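Local atomic coordinates of hypothetical protein TM1010 (Thermotoga maritima, PDB entry 2F4P), a protein that is of unknown function but belongs to the cupin superfamily of small beta-barrel proteins, its chain pairing into a dimer. Residues 61-66 / 82-87; 70-75 / 105-110. All blocks are in the same frame, centred on the assembly; numbering follows the deposited sequence.

Interaction 1 (61-66 / 82-87); sequences THWHSH and QERGKP. With EDO (1,2-ethanediol), chain F; EDO (1,2-ethanediol), chain G.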
ATOM      1  N   THR A  61       4.488 -13.214 -12.709  1.00 36.90           N
ATOM      2  CA  THR A  61       5.879 -12.938 -12.600  1.00 35.14           C
ATOM      3  C   THR A  61       6.660 -14.216 -12.894  1.00 34.68           C
ATOM      4  O   THR A  61       6.142 -15.350 -12.769  1.00 33.73           O
ATOM      5  CB  THR A  61       6.259 -12.452 -11.154  1.00 38.46           C
ATOM      6  OG1 THR A  61       6.121 -13.546 -10.227  1.00 34.49           O
ATOM      7  CG2 THR A  61       5.378 -11.329 -10.697  1.00 38.71           C
ATOM      8  N   HIS A  62       7.920 -14.035 -13.255  1.00 33.28           N
ATOM      9  CA  HIS A  62       8.901 -15.114 -13.119  1.00 33.79           C
ATOM     10  C   HIS A  62       9.096 -15.441 -11.637  1.00 34.75           C
ATOM     11  O   HIS A  62       8.688 -14.667 -10.742  1.00 35.97           O
ATOM     12  CB  HIS A  62      10.223 -14.680 -13.738  1.00 36.55           C
ATOM     13  CG  HIS A  62      10.160 -14.518 -15.222  1.00 35.64           C
ATOM     14  ND1 HIS A  62      11.264 -14.205 -15.984  1.00 38.48           N
ATOM     15  CD2 HIS A  62       9.125 -14.633 -16.089  1.00 38.78           C
ATOM     16  CE1 HIS A  62      10.913 -14.140 -17.254  1.00 41.89           C
ATOM     17  NE2 HIS A  62       9.618 -14.386 -17.344  1.00 41.14           N
ATOM     18  N   TRP A  63       9.765 -16.556 -11.362  1.00 36.05           N
ATOM     19  CA  TRP A  63      10.274 -16.790 -10.002  1.00 34.53           C
ATOM     20  C   TRP A  63      11.279 -15.693  -9.632  1.00 36.14           C
ATOM     21  O   TRP A  63      12.146 -15.330 -10.443  1.00 36.33           O
ATOM     22  CB  TRP A  63      10.962 -18.144  -9.897  1.00 36.29           C
ATOM     23  CG  TRP A  63      10.092 -19.343 -10.076  1.00 32.08           C
ATOM     24  CD1 TRP A  63       9.935 -20.072 -11.218  1.00 38.47           C
ATOM     25  CD2 TRP A  63       9.265 -19.979  -9.081  1.00 34.26           C
ATOM     26  NE1 TRP A  63       9.092 -21.116 -10.997  1.00 38.17           N
ATOM     27  CE2 TRP A  63       8.644 -21.077  -9.702  1.00 38.30           C
ATOM     28  CE3 TRP A  63       8.960 -19.700  -7.741  1.00 35.40           C
ATOM     29  CZ2 TRP A  63       7.774 -21.932  -9.018  1.00 38.30           C
ATOM     30  CZ3 TRP A  63       8.093 -20.565  -7.057  1.00 33.28           C
ATOM     31  CH2 TRP A  63       7.532 -21.664  -7.689  1.00 36.77           C
ATOM     32  N   HIS A  64      11.197 -15.200  -8.394  1.00 32.86           N
ATOM     33  CA  HIS A  64      12.119 -14.209  -7.926  1.00 34.59           C
ATOM     34  C   HIS A  64      12.057 -14.084  -6.397  1.00 34.03           C
ATOM     35  O   HIS A  64      11.173 -14.640  -5.750  1.00 37.02           O
ATOM     36  CB  HIS A  64      11.819 -12.867  -8.603  1.00 35.53           C
ATOM     37  CG  HIS A  64      10.492 -12.272  -8.254  1.00 36.21           C
ATOM     38  ND1 HIS A  64       9.283 -12.865  -8.571  1.00 37.15           N
ATOM     39  CD2 HIS A  64      10.189 -11.091  -7.666  1.00 39.12           C
ATOM     40  CE1 HIS A  64       8.296 -12.082  -8.160  1.00 39.29           C
ATOM     41  NE2 HIS A  64       8.820 -11.001  -7.612  1.00 36.90           N
ATOM     42  N   SER A  65      12.975 -13.313  -5.849  1.00 33.85           N
ATOM     43  CA  SER A  65      12.979 -12.970  -4.435  1.00 33.83           C
ATOM     44  C   SER A  65      13.447 -11.519  -4.254  1.00 35.47           C
ATOM     45  O   SER A  65      14.139 -10.938  -5.129  1.00 36.12           O
ATOM     46  CB  SER A  65      13.903 -13.939  -3.659  1.00 34.41           C
ATOM     47  OG  SER A  65      15.275 -13.703  -3.970  1.00 33.18           O
ATOM     48  N   HIS A  66      13.079 -10.958  -3.110  1.00 35.98           N
ATOM     49  CA  HIS A  66      13.517  -9.638  -2.699  1.00 33.77           C
ATOM     50  C   HIS A  66      14.301  -9.795  -1.398  1.00 34.77           C
ATOM     51  O   HIS A  66      13.763 -10.314  -0.426  1.00 34.29           O
ATOM     52  CB  HIS A  66      12.313  -8.756  -2.392  1.00 36.99           C
ATOM     53  CG  HIS A  66      11.600  -8.265  -3.612  1.00 40.59           C
ATOM     54  ND1 HIS A  66      11.897  -7.052  -4.196  1.00 49.34           N
ATOM     55  CD2 HIS A  66      10.640  -8.828  -4.372  1.00 45.48           C
ATOM     56  CE1 HIS A  66      11.139  -6.887  -5.264  1.00 50.73           C
ATOM     57  NE2 HIS A  66      10.362  -7.946  -5.389  1.00 43.21           N
ATOM     58  N   GLN A  82       2.697 -18.319  -4.930  1.00 37.12           N
ATOM     59  CA  GLN A  82       3.351 -19.577  -4.637  1.00 36.61           C
ATOM     60  C   GLN A  82       4.806 -19.390  -4.285  1.00 37.59           C
ATOM     61  O   GLN A  82       5.552 -18.757  -5.032  1.00 36.69           O
ATOM     62  CB  GLN A  82       3.253 -20.516  -5.818  1.00 37.50           C
ATOM     63  CG  GLN A  82       3.919 -21.896  -5.548  1.00 38.93           C
ATOM     64  CD  GLN A  82       3.559 -22.930  -6.601  1.00 39.49           C
ATOM     65  OE1 GLN A  82       3.757 -22.711  -7.806  1.00 39.01           O
ATOM     66  NE2 GLN A  82       3.048 -24.080  -6.156  1.00 41.89           N
ATOM     67  N   GLU A  83       5.200 -19.988  -3.161  1.00 37.70           N
ATOM     68  CA  GLU A  83       6.596 -20.123  -2.766  1.00 38.63           C
ATOM     69  C   GLU A  83       7.205 -21.403  -3.329  1.00 39.08           C
ATOM     70  O   GLU A  83       6.535 -22.419  -3.479  1.00 38.29           O
ATOM     71  CB  GLU A  83       6.705 -20.091  -1.232  1.00 39.33           C
ATOM     72  CG  GLU A  83       6.257 -18.748  -0.675  1.00 36.26           C
ATOM     73  CD  GLU A  83       6.178 -18.674   0.815  1.00 40.71           C
ATOM     74  OE1 GLU A  83       6.576 -19.656   1.465  1.00 36.77           O
ATOM     75  OE2 GLU A  83       5.773 -17.595   1.327  1.00 38.98           O
ATOM     76  N   ARG A  84       8.488 -21.338  -3.660  1.00 36.69           N
ATOM     77  CA  ARG A  84       9.202 -22.500  -4.190  1.00 36.28           C
ATOM     78  C   ARG A  84       8.955 -23.726  -3.311  1.00 36.64           C
ATOM     79  O   ARG A  84       9.181 -23.686  -2.107  1.00 38.65           O
ATOM     80  CB  ARG A  84      10.694 -22.162  -4.255  1.00 38.14           C
ATOM     81  CG  ARG A  84      11.545 -23.137  -4.962  1.00 44.10           C
ATOM     82  CD  ARG A  84      12.450 -22.398  -5.973  1.00 56.43           C
ATOM     83  NE  ARG A  84      11.863 -22.527  -7.278  1.00 50.75           N
ATOM     84  CZ  ARG A  84      12.283 -21.974  -8.416  1.00 47.32           C
ATOM     85  NH1 ARG A  84      13.312 -21.140  -8.500  1.00 48.88           N
ATOM     86  NH2 ARG A  84      11.589 -22.251  -9.490  1.00 47.78           N
ATOM     87  N   GLY A  85       8.469 -24.801  -3.913  1.00 40.23           N
ATOM     88  CA  GLY A  85       8.288 -26.076  -3.224  1.00 40.98           C
ATOM     89  C   GLY A  85       7.055 -26.166  -2.340  1.00 42.13           C
ATOM     90  O   GLY A  85       6.892 -27.155  -1.627  1.00 41.07           O
ATOM     91  N   LYS A  86       6.189 -25.149  -2.364  1.00 41.53           N
ATOM     92  CA  LYS A  86       4.998 -25.112  -1.496  1.00 41.02           C
ATOM     93  C   LYS A  86       3.706 -25.027  -2.340  1.00 40.31           C
ATOM     94  O   LYS A  86       3.738 -24.555  -3.477  1.00 39.28           O
ATOM     95  CB  LYS A  86       5.038 -23.905  -0.551  1.00 43.60           C
ATOM     96  CG  LYS A  86       6.249 -23.821   0.412  1.00 44.75           C
ATOM     97  CD  LYS A  86       6.113 -24.700   1.611  1.00 53.09           C
ATOM     98  CE  LYS A  86       6.892 -24.142   2.816  1.00 56.47           C
ATOM     99  NZ  LYS A  86       8.234 -23.632   2.459  1.00 49.25           N
ATOM    100  N   PRO A  87       2.565 -25.452  -1.781  1.00 41.16           N
ATOM    101  CA  PRO A  87       1.294 -25.328  -2.501  1.00 42.29           C
ATOM    102  C   PRO A  87       0.955 -23.863  -2.744  1.00 41.12           C
ATOM    103  O   PRO A  87       1.188 -23.027  -1.867  1.00 40.45           O
ATOM    104  CB  PRO A  87       0.280 -25.913  -1.513  1.00 43.74           C
ATOM    105  CG  PRO A  87       1.058 -26.781  -0.637  1.00 45.01           C
ATOM    106  CD  PRO A  87       2.356 -26.060  -0.459  1.00 44.85           C
TER
HETATM  107  C1  EDO F 137       2.451 -20.192   0.647  1.00 34.67           C
HETATM  108  O1  EDO F 137       1.459 -19.266   1.105  1.00 38.47           O
HETATM  109  C2  EDO F 137       2.293 -20.201  -0.864  1.00 33.59           C
HETATM  110  O2  EDO F 137       3.186 -21.116  -1.484  1.00 23.83           O
HETATM  111  C1  EDO G 138       0.289 -25.884  -6.693  1.00 36.74           C
HETATM  112  O1  EDO G 138      -0.302 -25.720  -5.422  1.00 34.05           O
HETATM  113  C2  EDO G 138       1.458 -26.844  -6.697  1.00 40.09           C
HETATM  114  O2  EDO G 138       2.228 -26.523  -7.850  1.00 40.51           O
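The indole of Trp63 carries the guanidinium of Arg84 on one face, with NH2 of Arg84 3.0 Å above the ring plane. The two planes lean 30° apart, so this is a tilted stack, and its cation-pi character is clear: CZ of Arg84 stands 3.8 Å from the centroid of the five-membered ring, 14° off the ring normal. NH2 of Arg84 also comes 3.1 Å from NE1 of Trp63, but both are donors and no bond joins them; the indole N-H is spent instead on Glu139 of helix 137-144. At the far edge of the indole, near its plane, backbone atom C of Glu83 lies 3.9 Å from CZ3 of Trp63. Gln82 O approaches the same CZ3 obliquely, and OE1 of Gln82 lies 3.9 Å from CH2 of Trp63, ring and amide planes 18° apart. The ring of Trp106 meets Trp63 edge-to-face.

Arg84 itself leaves the chain at a type II turn running from Glu83 to Lys86. Its long chain bends at chi2 and chi3, which folds the guanidinium back over the indole. Gly85, with a positive phi, suits the third position of such a turn. Gln82 stretches out with CG opposite its backbone N, and its amide braces the turn: NE2 donates to O of Lys86 at 2.8 Å, in the carbonyl plane, while OE1 accepts from the indole of Trp106. NE2 also reaches a 1,2-ethanediol. A second ethanediol bridges N of Glu83 and O of Pro87 through a single hydroxyl. Trp63, from the broken strand 60-65, is thus the flat surface on which the end of the hairpin of strands 78-83 and 89-92 packs, Arg84 reaching from the turn to lie over it, within one sheet of the cupin barrel.

Interaction 2 (70-75 / 105-110); sequences QILIVT and HWHGAA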
ATOM      1  N   GLN A  70       8.569  -8.316   0.695  1.00 38.85           N
ATOM      2  CA  GLN A  70       7.527  -7.681  -0.111  1.00 38.49           C
ATOM      3  C   GLN A  70       6.176  -7.931   0.546  1.00 38.78           C
ATOM      4  O   GLN A  70       5.980  -8.962   1.196  1.00 37.70           O
ATOM      5  CB  GLN A  70       7.610  -8.262  -1.553  1.00 40.69           C
ATOM      6  CG  GLN A  70       6.573  -7.740  -2.561  1.00 45.08           C
ATOM      7  CD  GLN A  70       6.796  -8.299  -4.003  1.00 48.07           C
ATOM      8  OE1 GLN A  70       7.080  -9.509  -4.213  1.00 57.78           O
ATOM      9  NE2 GLN A  70       6.701  -7.412  -4.983  1.00 43.34           N
ATOM     10  N   ILE A  71       5.255  -6.967   0.393  1.00 36.82           N
ATOM     11  CA  ILE A  71       3.890  -7.075   0.866  1.00 39.43           C
ATOM     12  C   ILE A  71       2.968  -6.862  -0.344  1.00 38.40           C
ATOM     13  O   ILE A  71       3.137  -5.886  -1.079  1.00 38.98           O
ATOM     14  CB  ILE A  71       3.589  -6.017   1.954  1.00 35.97           C
ATOM     15  CG1 ILE A  71       4.401  -6.297   3.231  1.00 38.42           C
ATOM     16  CG2 ILE A  71       2.069  -5.975   2.291  1.00 36.51           C
ATOM     17  CD1 ILE A  71       4.562  -5.069   4.104  1.00 44.49           C
ATOM     18  N   LEU A  72       2.018  -7.766  -0.558  1.00 36.46           N
ATOM     19  CA  LEU A  72       1.004  -7.597  -1.603  1.00 37.40           C
ATOM     20  C   LEU A  72      -0.346  -7.331  -0.957  1.00 37.03           C
ATOM     21  O   LEU A  72      -0.693  -7.946   0.059  1.00 38.11           O
ATOM     22  CB  LEU A  72       0.857  -8.848  -2.465  1.00 37.92           C
ATOM     23  CG  LEU A  72       2.129  -9.524  -2.975  1.00 42.82           C
ATOM     24  CD1 LEU A  72       1.744 -10.676  -3.883  1.00 43.85           C
ATOM     25  CD2 LEU A  72       3.012  -8.542  -3.703  1.00 40.74           C
ATOM     26  N   ILE A  73      -1.096  -6.410  -1.561  1.00 35.07           N
ATOM     27  CA  ILE A  73      -2.435  -6.069  -1.121  1.00 35.55           C
ATOM     28  C   ILE A  73      -3.331  -6.152  -2.339  1.00 34.16           C
ATOM     29  O   ILE A  73      -3.205  -5.336  -3.249  1.00 35.17           O
ATOM     30  CB  ILE A  73      -2.492  -4.650  -0.535  1.00 36.07           C
ATOM     31  CG1 ILE A  73      -1.496  -4.499   0.621  1.00 37.92           C
ATOM     32  CG2 ILE A  73      -3.894  -4.348  -0.087  1.00 38.84           C
ATOM     33  CD1 ILE A  73      -1.345  -3.061   1.108  1.00 42.51           C
ATOM     34  N   VAL A  74      -4.196  -7.159  -2.367  1.00 35.50           N
ATOM     35  CA  VAL A  74      -5.032  -7.444  -3.530  1.00 37.37           C
ATOM     36  C   VAL A  74      -6.253  -6.554  -3.524  1.00 37.57           C
ATOM     37  O   VAL A  74      -6.994  -6.511  -2.543  1.00 38.05           O
ATOM     38  CB  VAL A  74      -5.448  -8.929  -3.552  1.00 37.69           C
ATOM     39  CG1 VAL A  74      -6.261  -9.238  -4.812  1.00 39.65           C
ATOM     40  CG2 VAL A  74      -4.205  -9.811  -3.435  1.00 37.42           C
ATOM     41  N   THR A  75      -6.455  -5.833  -4.617  1.00 36.83           N
ATOM     42  CA  THR A  75      -7.553  -4.874  -4.707  1.00 38.08           C
ATOM     43  C   THR A  75      -8.684  -5.329  -5.613  1.00 40.07           C
ATOM     44  O   THR A  75      -9.794  -4.825  -5.488  1.00 38.57           O
ATOM     45  CB  THR A  75      -7.064  -3.488  -5.182  1.00 40.32           C
ATOM     46  OG1 THR A  75      -6.456  -3.587  -6.474  1.00 38.57           O
ATOM     47  CG2 THR A  75      -6.052  -2.935  -4.232  1.00 37.92           C
ATOM     48  N   HIS A 105       9.530 -16.906  -4.978  1.00 34.52           N
ATOM     49  CA  HIS A 105       8.070 -17.023  -5.163  1.00 35.36           C
ATOM     50  C   HIS A 105       7.681 -16.453  -6.534  1.00 34.88           C
ATOM     51  O   HIS A 105       8.505 -15.844  -7.241  1.00 35.44           O
ATOM     52  CB  HIS A 105       7.362 -16.223  -4.079  1.00 35.20           C
ATOM     53  CG  HIS A 105       7.567 -14.757  -4.245  1.00 38.65           C
ATOM     54  ND1 HIS A 105       8.724 -14.134  -3.823  1.00 47.77           N
ATOM     55  CD2 HIS A 105       6.844 -13.820  -4.895  1.00 43.53           C
ATOM     56  CE1 HIS A 105       8.672 -12.858  -4.156  1.00 46.33           C
ATOM     57  NE2 HIS A 105       7.550 -12.646  -4.815  1.00 39.06           N
ATOM     58  N   TRP A 106       6.455 -16.704  -6.926  1.00 35.80           N
ATOM     59  CA  TRP A 106       5.856 -15.945  -8.034  1.00 34.79           C
ATOM     60  C   TRP A 106       4.463 -15.563  -7.620  1.00 35.93           C
ATOM     61  O   TRP A 106       3.895 -16.167  -6.691  1.00 35.59           O
ATOM     62  CB  TRP A 106       5.836 -16.749  -9.330  1.00 35.96           C
ATOM     63  CG  TRP A 106       4.993 -17.995  -9.290  1.00 33.21           C
ATOM     64  CD1 TRP A 106       5.402 -19.220  -8.889  1.00 38.52           C
ATOM     65  CD2 TRP A 106       3.611 -18.134  -9.664  1.00 36.01           C
ATOM     66  NE1 TRP A 106       4.376 -20.124  -9.005  1.00 35.83           N
ATOM     67  CE2 TRP A 106       3.260 -19.485  -9.465  1.00 38.24           C
ATOM     68  CE3 TRP A 106       2.643 -17.257 -10.190  1.00 37.87           C
ATOM     69  CZ2 TRP A 106       1.976 -19.989  -9.759  1.00 41.15           C
ATOM     70  CZ3 TRP A 106       1.365 -17.748 -10.471  1.00 39.77           C
ATOM     71  CH2 TRP A 106       1.044 -19.102 -10.262  1.00 36.33           C
ATOM     72  N   HIS A 107       3.915 -14.553  -8.293  1.00 36.40           N
ATOM     73  CA  HIS A 107       2.488 -14.274  -8.163  1.00 34.38           C
ATOM     74  C   HIS A 107       1.916 -13.890  -9.508  1.00 34.20           C
ATOM     75  O   HIS A 107       2.634 -13.506 -10.423  1.00 35.24           O
ATOM     76  CB  HIS A 107       2.203 -13.180  -7.103  1.00 35.28           C
ATOM     77  CG  HIS A 107       3.073 -11.959  -7.196  1.00 33.89           C
ATOM     78  ND1 HIS A 107       2.602 -10.752  -7.676  1.00 40.46           N
ATOM     79  CD2 HIS A 107       4.356 -11.747  -6.841  1.00 38.77           C
ATOM     80  CE1 HIS A 107       3.573  -9.859  -7.642  1.00 37.27           C
ATOM     81  NE2 HIS A 107       4.655 -10.440  -7.156  1.00 45.53           N
ATOM     82  N   GLY A 108       0.601 -13.949  -9.614  1.00 33.65           N
ATOM     83  CA  GLY A 108      -0.017 -13.588 -10.872  1.00 36.03           C
ATOM     84  C   GLY A 108      -1.479 -13.881 -10.914  1.00 34.76           C
ATOM     85  O   GLY A 108      -2.085 -14.251  -9.923  1.00 34.54           O
ATOM     86  N   ALA A 109      -2.051 -13.743 -12.107  1.00 36.32           N
ATOM     87  CA  ALA A 109      -3.480 -13.853 -12.245  1.00 34.34           C
ATOM     88  C   ALA A 109      -3.893 -15.297 -12.321  1.00 36.39           C
ATOM     89  O   ALA A 109      -3.088 -16.192 -12.609  1.00 38.10           O
ATOM     90  CB  ALA A 109      -3.939 -13.123 -13.476  1.00 35.64           C
ATOM     91  N   ALA A 110      -5.180 -15.510 -12.094  1.00 35.75           N
ATOM     92  CA  ALA A 110      -5.828 -16.765 -12.430  1.00 36.32           C
ATOM     93  C   ALA A 110      -5.877 -16.970 -13.958  1.00 36.43           C
ATOM     94  O   ALA A 110      -5.713 -16.024 -14.724  1.00 36.38           O
ATOM     95  CB  ALA A 110      -7.253 -16.772 -11.847  1.00 37.18           C
TER
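His105 begins the contact by pointing its imidazole from strand 105-109 across the barrel interior to Gln70. Its NE2 donates a weak, bent hydrogen bond to OE1 of Gln70, 3.2 Å long with an N-H...O angle of 132°; amide and ring planes stand 71° apart. The ring is held chiefly through its other nitrogen, ND1, bonded to the carbonyl O of Val103, and the weak contact with Gln70 is a lesser restraint. Gln70 reaches inward on an extended chain, its CG anti to the backbone N, and its NE2 is bonded to Tyr51 and to an unidentified ligand. An amide suits this buried place because it can accept from a histidine and donate elsewhere.

Trp106 turns to the reverse side of the strand, as alternation in a beta strand requires. The axes of the two strand segments approach to 11.0 Å; the strands belong to the two opposed sheets of the cupin barrel, and their inward residues meet through side chains instead of backbone bonds.

His107 comes next on the inner side. One face of its ring receives CD1 of Leu72 in a CH-pi contact, 3.9 Å from the centroid and 17° off the normal, while in-plane CD2 of His105 approaches the ring edge. Leucine's branched end suits the flat imidazole face, leaving the polar NE2 of His107 to bond the same unidentified ligand, and the ring of His117 packs nearby.

In the fold
From the N terminus the chain passes 61-66, then 70-75, then 82-87 and finally 105-110, so the two contacts cross instead of nesting. Interaction 1 closes a loop of 15 residues that holds strand 70-75 and most of strand 78-83; interaction 2 closes a longer one of 29 residues containing strands 78-83, 89-92 and 96-99. Within the second sheet, strand 105-109 runs between 60-65 and 78-83, antiparallel to both, and thereby joins the two halves of interaction 1. Interaction 2 then carries that sheet across the barrel interior to strand 70-75 of the opposite sheet, whose outer side packs on the second subunit.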